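Local structure of inactive poly [ADP-ribose] polymerase RCD1 (Arabidopsis thaliana, 5NGO) at residues N152-D155 / S159-N162; N132-R137 / I164-N169; I98-A103 / C126-G131; V62-L67 / F175-V180; E72-V77 / V120-L125. The protein is an inactive PARP-family protein of Arabidopsis that is bound by the downy mildew effector HaRxL106, through which the effector suppresses plant immunity. One frame throughout, in Å; residues are numbered along the deposited sequence.

Contact 1: N152-D155 / S159-N162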
# COMPACT_ATOMS: atom_id res chain seq x y z
N ASN A 152 -0.35 5.70 12.01
CA ASN A 152 0.18 4.43 11.45
C ASN A 152 1.71 4.39 11.61
O ASN A 152 2.32 5.40 11.97
CB ASN A 152 -0.27 4.29 9.98
CG ASN A 152 -1.79 4.09 9.86
OD1 ASN A 152 -2.38 3.24 10.50
ND2 ASN A 152 -2.43 4.90 9.02
N GLY A 153 2.30 3.22 11.39
CA GLY A 153 3.71 2.97 11.74
C GLY A 153 4.67 2.96 10.56
O GLY A 153 4.26 2.68 9.43
N VAL A 154 5.94 3.29 10.81
CA VAL A 154 7.00 3.26 9.81
C VAL A 154 8.33 2.75 10.37
O VAL A 154 8.59 2.92 11.56
CB VAL A 154 7.19 4.65 9.19
CG1 VAL A 154 7.60 5.74 10.22
CG2 VAL A 154 8.11 4.62 7.97
N ASP A 155 9.15 2.12 9.53
CA ASP A 155 10.43 1.54 9.98
C ASP A 155 11.60 2.54 10.09
O ASP A 155 12.49 2.35 10.91
CB ASP A 155 10.83 0.33 9.13
CG ASP A 155 11.08 0.66 7.65
OD1 ASP A 155 10.84 1.80 7.19
OD2 ASP A 155 11.51 -0.26 6.93
N SER A 159 14.31 7.77 5.50
CA SER A 159 14.16 6.95 4.28
C SER A 159 13.23 5.76 4.56
O SER A 159 13.71 4.63 4.76
CB SER A 159 15.52 6.46 3.79
OG SER A 159 16.23 7.52 3.16
N PRO A 160 11.90 6.00 4.55
CA PRO A 160 10.97 4.88 4.78
C PRO A 160 11.11 3.77 3.75
O PRO A 160 11.27 4.05 2.56
CB PRO A 160 9.57 5.52 4.67
CG PRO A 160 9.82 6.98 4.95
CD PRO A 160 11.20 7.28 4.40
N LYS A 161 11.07 2.53 4.22
CA LYS A 161 10.94 1.37 3.37
C LYS A 161 9.62 0.62 3.56
O LYS A 161 9.10 0.09 2.58
CB LYS A 161 12.11 0.41 3.60
CG LYS A 161 13.40 0.91 2.98
CD LYS A 161 14.35 -0.26 2.66
CE LYS A 161 15.73 0.22 2.25
NZ LYS A 161 16.48 0.90 3.33
N ASN A 162 9.09 0.59 4.78
CA ASN A 162 7.88 -0.17 5.09
C ASN A 162 6.95 0.70 5.92
O ASN A 162 7.37 1.34 6.87
CB ASN A 162 8.21 -1.44 5.87
CG ASN A 162 9.16 -2.34 5.14
OD1 ASN A 162 8.74 -3.31 4.51
ND2 ASN A 162 10.46 -2.03 5.21

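Contact 2: N132-R137 / I164-N169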
# COMPACT_ATOMS: atom_id res chain seq x y z
N ASN A 132 0.38 11.23 11.76
CA ASN A 132 1.56 11.30 12.63
C ASN A 132 2.20 9.94 12.72
O ASN A 132 1.71 9.05 13.43
CB ASN A 132 1.18 11.74 14.04
CG ASN A 132 0.97 13.21 14.12
OD1 ASN A 132 -0.02 13.66 14.62
ND2 ASN A 132 1.95 13.97 13.65
N MET A 133 3.33 9.78 12.03
CA MET A 133 3.95 8.47 11.89
C MET A 133 4.69 8.05 13.16
O MET A 133 5.46 8.82 13.71
CB MET A 133 4.94 8.48 10.71
CG MET A 133 4.28 8.78 9.40
SD MET A 133 5.36 8.64 7.99
CE MET A 133 5.65 6.95 7.91
N GLU A 134 4.43 6.82 13.60
CA GLU A 134 5.18 6.21 14.69
C GLU A 134 6.40 5.49 14.11
O GLU A 134 6.27 4.63 13.23
CB GLU A 134 4.31 5.19 15.43
CG GLU A 134 4.92 4.62 16.68
CD GLU A 134 4.03 3.61 17.40
OE1 GLU A 134 4.57 2.83 18.22
OE2 GLU A 134 2.81 3.55 17.14
N LEU A 135 7.59 5.83 14.61
CA LEU A 135 8.80 5.06 14.34
C LEU A 135 8.69 3.76 15.13
O LEU A 135 8.58 3.81 16.37
CB LEU A 135 10.05 5.85 14.77
CG LEU A 135 11.48 5.27 14.57
CD1 LEU A 135 11.59 4.48 13.26
CD2 LEU A 135 12.56 6.35 14.72
N LEU A 136 8.66 2.62 14.44
CA LEU A 136 8.42 1.35 15.10
C LEU A 136 9.67 0.73 15.72
O LEU A 136 10.70 0.56 15.06
CB LEU A 136 7.78 0.34 14.14
CG LEU A 136 6.26 0.23 13.98
CD1 LEU A 136 5.46 1.46 14.35
CD2 LEU A 136 5.87 -0.23 12.58
N ARG A 137 9.49 0.33 16.98
CA ARG A 137 10.57 -0.14 17.84
C ARG A 137 10.79 -1.66 17.75
O ARG A 137 11.60 -2.20 18.52
CB ARG A 137 10.31 0.24 19.31
CG ARG A 137 9.93 1.70 19.60
CD ARG A 137 11.06 2.64 20.03
NE ARG A 137 11.84 2.09 21.15
CZ ARG A 137 13.16 2.19 21.32
NH1 ARG A 137 13.95 2.82 20.44
NH2 ARG A 137 13.72 1.64 22.40
N ILE A 164 3.29 0.27 8.15
CA ILE A 164 2.36 -0.66 8.77
C ILE A 164 1.11 0.15 9.03
O ILE A 164 1.16 1.14 9.75
CB ILE A 164 2.88 -1.21 10.12
CG1 ILE A 164 4.25 -1.87 9.97
CG2 ILE A 164 1.89 -2.19 10.72
CD1 ILE A 164 4.22 -3.22 9.31
N VAL A 165 -0.01 -0.26 8.43
CA VAL A 165 -1.31 0.33 8.73
C VAL A 165 -2.03 -0.66 9.63
O VAL A 165 -2.20 -1.84 9.26
CB VAL A 165 -2.11 0.61 7.46
CG1 VAL A 165 -3.53 1.04 7.79
CG2 VAL A 165 -1.40 1.65 6.62
N TRP A 166 -2.46 -0.20 10.81
CA TRP A 166 -3.09 -1.09 11.82
C TRP A 166 -4.45 -1.58 11.32
O TRP A 166 -5.11 -0.90 10.54
CB TRP A 166 -3.25 -0.40 13.17
CG TRP A 166 -1.98 0.23 13.63
CD1 TRP A 166 -1.73 1.57 13.78
CD2 TRP A 166 -0.76 -0.45 13.93
NE1 TRP A 166 -0.43 1.76 14.18
CE2 TRP A 166 0.18 0.53 14.27
CE3 TRP A 166 -0.38 -1.80 13.94
CZ2 TRP A 166 1.49 0.21 14.65
CZ3 TRP A 166 0.91 -2.12 14.31
CH2 TRP A 166 1.84 -1.12 14.66
N ASN A 167 -4.86 -2.76 11.77
CA ASN A 167 -6.11 -3.39 11.30
C ASN A 167 -7.32 -2.47 11.39
O ASN A 167 -8.07 -2.37 10.43
CB ASN A 167 -6.36 -4.70 12.03
CG ASN A 167 -5.47 -5.83 11.50
OD1 ASN A 167 -4.54 -5.60 10.73
ND2 ASN A 167 -5.74 -7.05 11.93
N ILE A 168 -7.45 -1.76 12.50
CA ILE A 168 -8.53 -0.79 12.70
C ILE A 168 -8.61 0.29 11.59
O ILE A 168 -9.68 0.79 11.28
CB ILE A 168 -8.47 -0.11 14.11
CG1 ILE A 168 -7.16 0.65 14.39
CG2 ILE A 168 -8.81 -1.09 15.23
CD1 ILE A 168 -7.32 1.77 15.39
N ASN A 169 -7.47 0.62 11.00
CA ASN A 169 -7.38 1.68 10.00
C ASN A 169 -7.43 1.19 8.56
O ASN A 169 -7.41 2.01 7.65
CB ASN A 169 -6.08 2.47 10.23
CG ASN A 169 -6.06 3.22 11.57
OD1 ASN A 169 -7.10 3.54 12.14
ND2 ASN A 169 -4.86 3.49 12.07

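Contact 3: I98-A103 / C126-G131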
# COMPACT_ATOMS: atom_id res chain seq x y z
N ILE A 98 -1.61 -4.20 7.87
CA ILE A 98 -1.29 -4.29 6.44
C ILE A 98 0.09 -3.69 6.26
O ILE A 98 0.35 -2.56 6.70
CB ILE A 98 -2.36 -3.62 5.54
CG1 ILE A 98 -3.69 -4.38 5.59
CG2 ILE A 98 -1.93 -3.52 4.07
CD1 ILE A 98 -4.46 -4.16 6.86
N HIS A 99 0.99 -4.44 5.62
CA HIS A 99 2.37 -4.00 5.34
C HIS A 99 2.44 -3.50 3.91
O HIS A 99 2.07 -4.23 2.96
CB HIS A 99 3.34 -5.17 5.52
CG HIS A 99 3.51 -5.57 6.95
ND1 HIS A 99 2.45 -5.86 7.78
CD2 HIS A 99 4.63 -5.76 7.70
CE1 HIS A 99 2.90 -6.20 8.98
NE2 HIS A 99 4.22 -6.14 8.95
N LEU A 100 2.88 -2.26 3.74
CA LEU A 100 3.07 -1.68 2.42
C LEU A 100 4.48 -1.19 2.28
O LEU A 100 5.14 -0.86 3.26
CB LEU A 100 2.11 -0.51 2.17
CG LEU A 100 0.63 -0.80 2.29
CD1 LEU A 100 0.13 -0.38 3.67
CD2 LEU A 100 -0.15 -0.10 1.20
N THR A 101 4.92 -1.11 1.02
CA THR A 101 6.26 -0.70 0.71
C THR A 101 6.22 0.77 0.27
O THR A 101 5.28 1.21 -0.41
CB THR A 101 6.84 -1.58 -0.40
OG1 THR A 101 6.95 -2.94 0.05
CG2 THR A 101 8.16 -1.03 -0.88
N ALA A 102 7.23 1.56 0.69
CA ALA A 102 7.26 2.97 0.35
C ALA A 102 7.37 3.16 -1.18
O ALA A 102 7.86 2.25 -1.90
CB ALA A 102 8.41 3.64 1.03
N ALA A 103 6.92 4.34 -1.64
CA ALA A 103 6.82 4.65 -3.06
C ALA A 103 8.07 4.38 -3.92
O ALA A 103 7.97 3.95 -5.07
CB ALA A 103 6.39 6.10 -3.24
N CYS A 126 -1.30 2.29 -3.72
CA CYS A 126 -2.31 2.83 -2.81
C CYS A 126 -1.97 4.24 -2.33
O CYS A 126 -0.80 4.62 -2.25
CB CYS A 126 -2.39 1.98 -1.56
SG CYS A 126 -2.86 0.28 -1.84
N ARG A 127 -3.02 5.00 -2.03
CA ARG A 127 -2.89 6.20 -1.21
C ARG A 127 -3.05 5.74 0.22
O ARG A 127 -3.96 4.97 0.52
CB ARG A 127 -4.00 7.20 -1.51
CG ARG A 127 -4.20 7.52 -2.97
CD ARG A 127 -4.97 8.81 -3.14
NE ARG A 127 -5.43 8.99 -4.51
CZ ARG A 127 -6.25 9.96 -4.92
NH1 ARG A 127 -6.71 10.87 -4.06
NH2 ARG A 127 -6.57 10.05 -6.21
N VAL A 128 -2.15 6.17 1.09
CA VAL A 128 -2.18 5.81 2.50
C VAL A 128 -2.14 7.09 3.32
O VAL A 128 -1.28 7.95 3.11
CB VAL A 128 -0.99 4.93 2.92
CG1 VAL A 128 -1.14 4.47 4.36
CG2 VAL A 128 -0.85 3.74 1.97
N ILE A 129 -3.07 7.18 4.28
CA ILE A 129 -3.07 8.25 5.27
C ILE A 129 -2.17 7.80 6.41
O ILE A 129 -2.57 7.00 7.26
CB ILE A 129 -4.48 8.52 5.79
CG1 ILE A 129 -5.40 8.99 4.65
CG2 ILE A 129 -4.46 9.57 6.90
CD1 ILE A 129 -6.88 8.90 4.98
N MET A 130 -0.95 8.32 6.42
CA MET A 130 0.02 7.95 7.44
C MET A 130 -0.12 8.79 8.70
O MET A 130 0.25 8.33 9.77
CB MET A 130 1.43 8.03 6.87
CG MET A 130 1.76 6.90 5.90
SD MET A 130 1.54 5.25 6.55
CE MET A 130 2.59 5.23 7.97
N GLY A 131 -0.65 10.01 8.56
CA GLY A 131 -0.82 10.93 9.68
C GLY A 131 0.47 11.20 10.42
O GLY A 131 1.52 11.34 9.80

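Contact 4: V62-L67 / F175-V180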
# COMPACT_ATOMS: atom_id res chain seq x y z
N VAL A 62 -0.61 12.14 3.48
CA VAL A 62 -1.00 11.14 2.52
C VAL A 62 0.23 10.77 1.69
O VAL A 62 0.90 11.64 1.15
CB VAL A 62 -2.14 11.64 1.61
CG1 VAL A 62 -2.49 10.58 0.57
CG2 VAL A 62 -3.39 11.96 2.47
N ARG A 63 0.50 9.47 1.58
CA ARG A 63 1.62 8.96 0.81
C ARG A 63 1.19 7.86 -0.14
O ARG A 63 0.17 7.22 0.06
CB ARG A 63 2.70 8.40 1.75
CG ARG A 63 3.62 9.48 2.27
CD ARG A 63 4.09 9.20 3.67
NE ARG A 63 4.72 10.40 4.24
CZ ARG A 63 6.02 10.57 4.47
NH1 ARG A 63 6.91 9.58 4.22
NH2 ARG A 63 6.43 11.71 5.02
N TYR A 64 1.96 7.70 -1.21
CA TYR A 64 1.76 6.55 -2.09
C TYR A 64 2.56 5.40 -1.53
O TYR A 64 3.64 5.61 -0.97
CB TYR A 64 2.13 6.87 -3.52
CG TYR A 64 1.05 7.64 -4.26
CD1 TYR A 64 -0.14 7.02 -4.63
CD2 TYR A 64 1.21 9.00 -4.56
CE1 TYR A 64 -1.11 7.68 -5.34
CE2 TYR A 64 0.23 9.70 -5.22
CZ TYR A 64 -0.95 9.04 -5.59
OH TYR A 64 -1.86 9.72 -6.34
N ALA A 65 2.03 4.19 -1.63
CA ALA A 65 2.73 2.99 -1.18
C ALA A 65 2.28 1.79 -1.98
O ALA A 65 1.18 1.79 -2.53
CB ALA A 65 2.46 2.78 0.30
N TRP A 66 3.13 0.77 -2.06
CA TRP A 66 2.89 -0.40 -2.88
C TRP A 66 2.41 -1.55 -2.00
O TRP A 66 2.98 -1.81 -0.92
CB TRP A 66 4.15 -0.85 -3.60
CG TRP A 66 4.72 0.17 -4.52
CD1 TRP A 66 5.76 1.00 -4.28
CD2 TRP A 66 4.28 0.46 -5.84
NE1 TRP A 66 5.99 1.81 -5.35
CE2 TRP A 66 5.09 1.50 -6.33
CE3 TRP A 66 3.27 -0.05 -6.67
CZ2 TRP A 66 4.93 2.03 -7.61
CZ3 TRP A 66 3.10 0.47 -7.92
CH2 TRP A 66 3.94 1.51 -8.39
N LEU A 67 1.35 -2.22 -2.46
CA LEU A 67 0.78 -3.36 -1.79
C LEU A 67 0.89 -4.59 -2.69
O LEU A 67 0.28 -4.61 -3.76
CB LEU A 67 -0.71 -3.07 -1.48
CG LEU A 67 -1.48 -4.18 -0.76
CD1 LEU A 67 -0.88 -4.51 0.61
CD2 LEU A 67 -2.94 -3.73 -0.59
N PHE A 175 -6.49 3.69 0.21
CA PHE A 175 -7.27 3.62 -1.01
C PHE A 175 -6.42 2.96 -2.12
O PHE A 175 -5.49 3.57 -2.62
CB PHE A 175 -7.74 5.00 -1.46
CG PHE A 175 -8.46 4.98 -2.77
CD1 PHE A 175 -9.67 4.33 -2.91
CD2 PHE A 175 -7.90 5.58 -3.89
CE1 PHE A 175 -10.33 4.30 -4.13
CE2 PHE A 175 -8.56 5.56 -5.12
CZ PHE A 175 -9.76 4.91 -5.24
N PRO A 176 -6.76 1.71 -2.50
CA PRO A 176 -6.13 1.06 -3.66
C PRO A 176 -6.53 1.73 -4.94
O PRO A 176 -7.69 1.80 -5.21
CB PRO A 176 -6.66 -0.38 -3.61
CG PRO A 176 -7.51 -0.49 -2.42
CD PRO A 176 -7.83 0.87 -1.93
N GLU A 177 -5.57 2.22 -5.70
CA GLU A 177 -5.90 3.05 -6.85
C GLU A 177 -5.47 2.48 -8.18
O GLU A 177 -6.21 2.58 -9.14
CB GLU A 177 -5.28 4.45 -6.67
CG GLU A 177 -5.86 5.47 -7.63
CD GLU A 177 -5.48 6.86 -7.37
OE1 GLU A 177 -4.53 7.09 -6.60
OE2 GLU A 177 -6.11 7.75 -7.96
N PHE A 178 -4.27 1.92 -8.25
CA PHE A 178 -3.68 1.46 -9.50
C PHE A 178 -3.18 0.02 -9.36
O PHE A 178 -2.72 -0.35 -8.30
CB PHE A 178 -2.52 2.32 -9.90
CG PHE A 178 -2.85 3.76 -10.22
CD1 PHE A 178 -2.84 4.71 -9.23
CD2 PHE A 178 -3.00 4.16 -11.53
CE1 PHE A 178 -3.12 6.06 -9.54
CE2 PHE A 178 -3.26 5.47 -11.86
CZ PHE A 178 -3.30 6.45 -10.87
N VAL A 179 -3.32 -0.76 -10.43
CA VAL A 179 -2.74 -2.09 -10.51
C VAL A 179 -1.66 -2.10 -11.58
O VAL A 179 -1.90 -1.70 -12.73
CB VAL A 179 -3.79 -3.16 -10.89
CG1 VAL A 179 -3.14 -4.54 -10.94
CG2 VAL A 179 -4.92 -3.17 -9.87
N VAL A 180 -0.46 -2.57 -11.21
CA VAL A 180 0.65 -2.71 -12.13
C VAL A 180 0.86 -4.20 -12.36
O VAL A 180 1.10 -4.94 -11.41
CB VAL A 180 1.94 -2.08 -11.55
CG1 VAL A 180 3.13 -2.35 -12.48
CG2 VAL A 180 1.77 -0.59 -11.35

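Contact 5: E72-V77 / V120-L125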
# COMPACT_ATOMS: atom_id res chain seq x y z
N GLU A 72 -6.30 -13.22 -7.95
CA GLU A 72 -7.52 -13.70 -7.30
C GLU A 72 -8.22 -12.70 -6.36
O GLU A 72 -9.45 -12.73 -6.24
CB GLU A 72 -7.25 -15.03 -6.56
CG GLU A 72 -7.02 -16.24 -7.47
CD GLU A 72 -6.27 -17.40 -6.81
OE1 GLU A 72 -6.33 -17.53 -5.56
OE2 GLU A 72 -5.62 -18.20 -7.53
N VAL A 73 -7.48 -11.79 -5.71
CA VAL A 73 -8.06 -10.82 -4.76
C VAL A 73 -8.51 -9.48 -5.38
O VAL A 73 -9.24 -8.73 -4.74
CB VAL A 73 -7.10 -10.54 -3.58
CG1 VAL A 73 -6.00 -9.55 -3.98
CG2 VAL A 73 -7.86 -10.07 -2.34
N LEU A 74 -8.10 -9.19 -6.62
CA LEU A 74 -8.40 -7.91 -7.28
C LEU A 74 -9.90 -7.62 -7.38
O LEU A 74 -10.35 -6.52 -7.06
CB LEU A 74 -7.82 -7.86 -8.69
CG LEU A 74 -6.30 -7.86 -8.86
CD1 LEU A 74 -5.99 -7.67 -10.34
CD2 LEU A 74 -5.62 -6.78 -8.02
N SER A 75 -10.65 -8.61 -7.86
CA SER A 75 -12.11 -8.53 -7.97
C SER A 75 -12.78 -8.11 -6.65
O SER A 75 -13.63 -7.23 -6.64
CB SER A 75 -12.67 -9.88 -8.46
OG SER A 75 -14.04 -10.02 -8.12
N ALA A 76 -12.37 -8.73 -5.54
CA ALA A 76 -12.97 -8.46 -4.23
C ALA A 76 -12.63 -7.08 -3.64
O ALA A 76 -13.48 -6.46 -3.02
CB ALA A 76 -12.57 -9.56 -3.25
N VAL A 77 -11.42 -6.58 -3.89
CA VAL A 77 -10.83 -5.50 -3.05
C VAL A 77 -11.63 -4.24 -2.79
O VAL A 77 -11.57 -3.75 -1.74
CB VAL A 77 -9.41 -5.13 -3.54
CG1 VAL A 77 -9.46 -4.14 -4.70
CG2 VAL A 77 -8.56 -4.59 -2.39
N VAL A 120 2.52 -13.79 -14.66
CA VAL A 120 2.29 -12.37 -14.43
C VAL A 120 2.10 -12.13 -12.93
O VAL A 120 1.47 -12.93 -12.24
CB VAL A 120 1.08 -11.85 -15.27
CG1 VAL A 120 0.75 -10.41 -14.98
CG2 VAL A 120 1.30 -12.06 -16.75
N ARG A 121 2.63 -11.01 -12.47
CA ARG A 121 2.55 -10.58 -11.08
C ARG A 121 1.81 -9.26 -10.99
O ARG A 121 1.70 -8.54 -11.99
CB ARG A 121 3.96 -10.40 -10.53
CG ARG A 121 4.77 -11.68 -10.45
CD ARG A 121 6.22 -11.35 -10.12
NE ARG A 121 7.08 -12.53 -10.17
CZ ARG A 121 7.46 -13.27 -9.13
NH1 ARG A 121 7.07 -12.98 -7.88
NH2 ARG A 121 8.25 -14.31 -9.35
N TYR A 122 1.30 -8.96 -9.80
CA TYR A 122 0.39 -7.83 -9.59
C TYR A 122 0.74 -7.08 -8.33
O TYR A 122 0.79 -7.67 -7.25
CB TYR A 122 -1.05 -8.30 -9.48
CG TYR A 122 -1.55 -9.10 -10.65
CD1 TYR A 122 -1.34 -10.46 -10.74
CD2 TYR A 122 -2.25 -8.48 -11.70
CE1 TYR A 122 -1.79 -11.20 -11.82
CE2 TYR A 122 -2.74 -9.20 -12.79
CZ TYR A 122 -2.49 -10.57 -12.85
OH TYR A 122 -2.95 -11.32 -13.91
N MET A 123 0.97 -5.78 -8.47
CA MET A 123 1.26 -4.90 -7.35
C MET A 123 0.28 -3.71 -7.40
O MET A 123 0.09 -3.12 -8.48
CB MET A 123 2.69 -4.39 -7.51
CG MET A 123 3.19 -3.51 -6.35
SD MET A 123 4.13 -4.37 -5.12
CE MET A 123 5.76 -4.08 -5.78
N VAL A 124 -0.30 -3.37 -6.26
CA VAL A 124 -1.29 -2.28 -6.21
C VAL A 124 -0.62 -1.02 -5.65
O VAL A 124 0.05 -1.09 -4.62
CB VAL A 124 -2.49 -2.68 -5.33
CG1 VAL A 124 -3.49 -1.55 -5.20
CG2 VAL A 124 -3.19 -3.89 -5.90
N LEU A 125 -0.79 0.11 -6.33
CA LEU A 125 -0.38 1.40 -5.79
C LEU A 125 -1.55 1.98 -4.99
O LEU A 125 -2.65 2.16 -5.53
CB LEU A 125 0.05 2.40 -6.86
CG LEU A 125 0.64 3.72 -6.34
CD1 LEU A 125 1.95 3.45 -5.65
CD2 LEU A 125 0.92 4.70 -7.45

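Contact 1: N152-D155 / S159-N162
Asp155 grips Lys161 and Asn162 across the turn of a beta hairpin. Strand 153-154 ends here and the chain returns through Lys161 and Asn162 into strand 162-165. The backbone makes the first link: Asp155 N donates to Asn162 O at 3.3 Å. Further down the hairpin, Gly153 and Ile164 continue the ladder.

The carboxylate takes up three more donors. OD1 accepts Lys161 N at 3.1 Å on its syn lone pair, and the N-H...O angle of 166° makes this bond nearly straight. The next amide also turns to OD1, with Asn162 N at 3.2 Å in a weak bond. OD2 serves a side chain instead: Asn162 ND2 lies 2.7 Å from it. The amide comes from above the carboxylate plane and keeps OD2 close to its own plane, and the two flat groups stand 84° apart. Asp155 can face the turn because its CG lies between the backbone N and the carbonyl carbon (chi1 63°). The four N-H donors that meet the negative carboxylate and Asn162 O probably help to hold the shape of the turn. The Lys161 amine is not one of them, as NZ stays 6.2 Å from Asp155 OD2.

Beside this polar clasp, Val154 CG2 rests 3.7 Å from Pro160 CB. Asn162 O also receives a CA-H...O contact, from Val154 CA at 3.5 Å.

Contact 2: N132-R137 / I164-N169
Leu136 reaches Ile164 and Trp166 with its two methyl groups, one for each partner. CD2 meets Ile164 CG1 at 3.5 Å, the shortest approach between the two segments, and these two side chains cross at a slant. CD1 lies 4.2 Å from Trp166 CZ2, and the leucine and the indole run past each other in opposite directions. The contact lies at one end of the mixed sheet of the PARP catalytic domain, where strand 153-154 runs between strands 134-135 and 162-165. The residue bridged is Gly153. With no side chain there, Leu136 and Ile164 can meet over it.

Ile164 divides its branches between two partners. CG1 is anti to the carbonyl carbon (chi1 -56°) and turns to the leucine. CG2 is anti to the backbone N and lies 3.7 Å above one face of the Trp166 ring, displaced toward the rim. Trp166 is therefore packed by a residue of its own segment as well as by Leu136.

Glu134 approaches the same indole, with OE2 4.4 Å from Trp166 CZ2. Its polar end is engaged elsewhere: OE2 accepts Gly146 N and OE1 accepts Gln142 NE2.

No hydrogen bond joins the two segments, so the contact is held by dispersion and by burial of apolar carbon. The bonds from Gly146 and Gln142 probably offset the cost of burying the Glu134 carboxylate beside the indole.

Contact 3: I98-A103 / C126-G131
Leu100 reaches across strand 62-68 to Val128 and Cys126 of strand 121-129 with one methyl group. Its CD2 touches Val128 CG2 at 4.0 Å and Cys126 SG at 4.1 Å. The two partners are alternate residues of one strand, so their side chains lie on the same face of the sheet and receive the leucine together. This is a contact over an intervening strand in the mixed sheet of the PARP catalytic domain. On that strand the small Ala65 allows the meeting: its CB packs against both Leu100 and Val128.

This group of methyls is the close part. Val128 offers CG2, the branch anti to its carbonyl carbon, while CG1 is anti to the backbone N (chi1 -174°). Leu100 CD1 turns to the next strand and packs on the side chain of Val165. The cysteine sulfur takes part as an apolar atom here, at ordinary van der Waals range.

The looser side is that of Arg127, between the two partners in sequence. It points away from Leu100 and is partly exposed, whereas Leu100, Cys126 and Val128 are all buried.

Around the contact, strand 162-165 continues the sheet beyond Leu100 and bonds to it through Tyr163. Helix 37-57 covers the opposite face of strand 121-129, with Phe46 against Arg127 and Ile129.

Contact 4: V62-L67 / F175-V180
Glu177 OE1 is approached by two groups, the edge of the Tyr64 ring and the guanidinium of Arg127. Tyr64 CE1 lies 3.7 Å from Glu177 OE1, and Tyr64 OH stands 3.8 Å from the same oxygen. The oxygen is in the plane of the ring, and ring and carboxylate are only 18° from coplanar. A carboxylate at this position faces the hydrogen on CE1, which probably carries a slight positive charge. The stronger hold comes from Arg127: its NH2 forms a salt bridge with Glu177 OE2, and its NE lies beside OE1. Arginine therefore probably fixes the rotation of the carboxylate, and the tyrosine edge meets one of its oxygens. Glu177 gets there on an extended chain, with CG anti to the backbone N (chi1 -165°).

The second meeting is apolar. Val180 CG2 touches Trp66 CZ3 at 3.8 Å, at the edge of the indole and near its plane. The indole is anchored at its other end, where NE1 donates to Ala103 O. Phe16 of helix 9-19 and the indole meet edge-to-face, and that helix also covers Val180.

Strand 121-129 lies between the two segments and bonds to both. The touching parts of the segments are 44° apart in direction, as expected of a twisted sheet. On the side of strand 174-182, Glu177 and Phe178 both face Leu125. This is a classic beta bulge, set in the central sheet of a PARP catalytic domain fold.

Contact 5: E72-V77 / V120-L125
Leu74 reaches from the short helical turn 71-74 to strand 121-129 and sets one methyl on each of two residues, Tyr122 and Val124. The helical segment thereby packs on the central sheet of the PARP catalytic domain. CD1 lies 4.1 Å from Tyr122 CD2, approaching the ring obliquely. CD2 lies 4.3 Å from Val124 CG2. Both are comfortable van der Waals distances, and the leucine and tyrosine side chains cross at about a right angle. In Leu74, CG is anti to the carbonyl carbon (chi1 -66°), which directs the branch point to the strand. Tyr122 and Val124 are two residues apart and show the same face of the strand to it.

The next shell holds these groups in place. Tyr122 OH hydrogen-bonds to Asp116 OD2, which fixes the far end of the ring. Asp116 also accepts Val120 N, so it also holds the backbone at Val120. Val124 is bonded through its backbone to Leu67 of strand 62-68, and its side chain packs on Pro176 of strand 174-182. On the helical side, Val73 packs on Val84 and Phe88, while Val77 N makes weak bonds to Val73 O and Leu74 O.

The contact joins the connection after strand 62-68 to the sheet by apolar carbon alone. The tyrosine hydroxyl is satisfied away from the leucine, so this attachment probably depends on shape and burial rather than on directional bonds.

In the fold
From the N terminus, strand 62-68 opens contact 4, the widest loop, which closes only at strand 174-182 and encloses the other four. Contact 5 opens next at 72-77 and contact 3 at 98-103. Both close on strand 121-129, contact 5 first, so the two cross. Contact 2 opens at once afterwards, at 132-137. Inside it, the hairpin of contact 1 forms and closes before 164-169 completes contact 2. Contacts 3, 4 and 5 tie together the middle of the sheet and the helical turn after strand 62-68. Contacts 1 and 2 build the edge that ends at strand 134-135, with strand 162-165 joining it to strand 98-102.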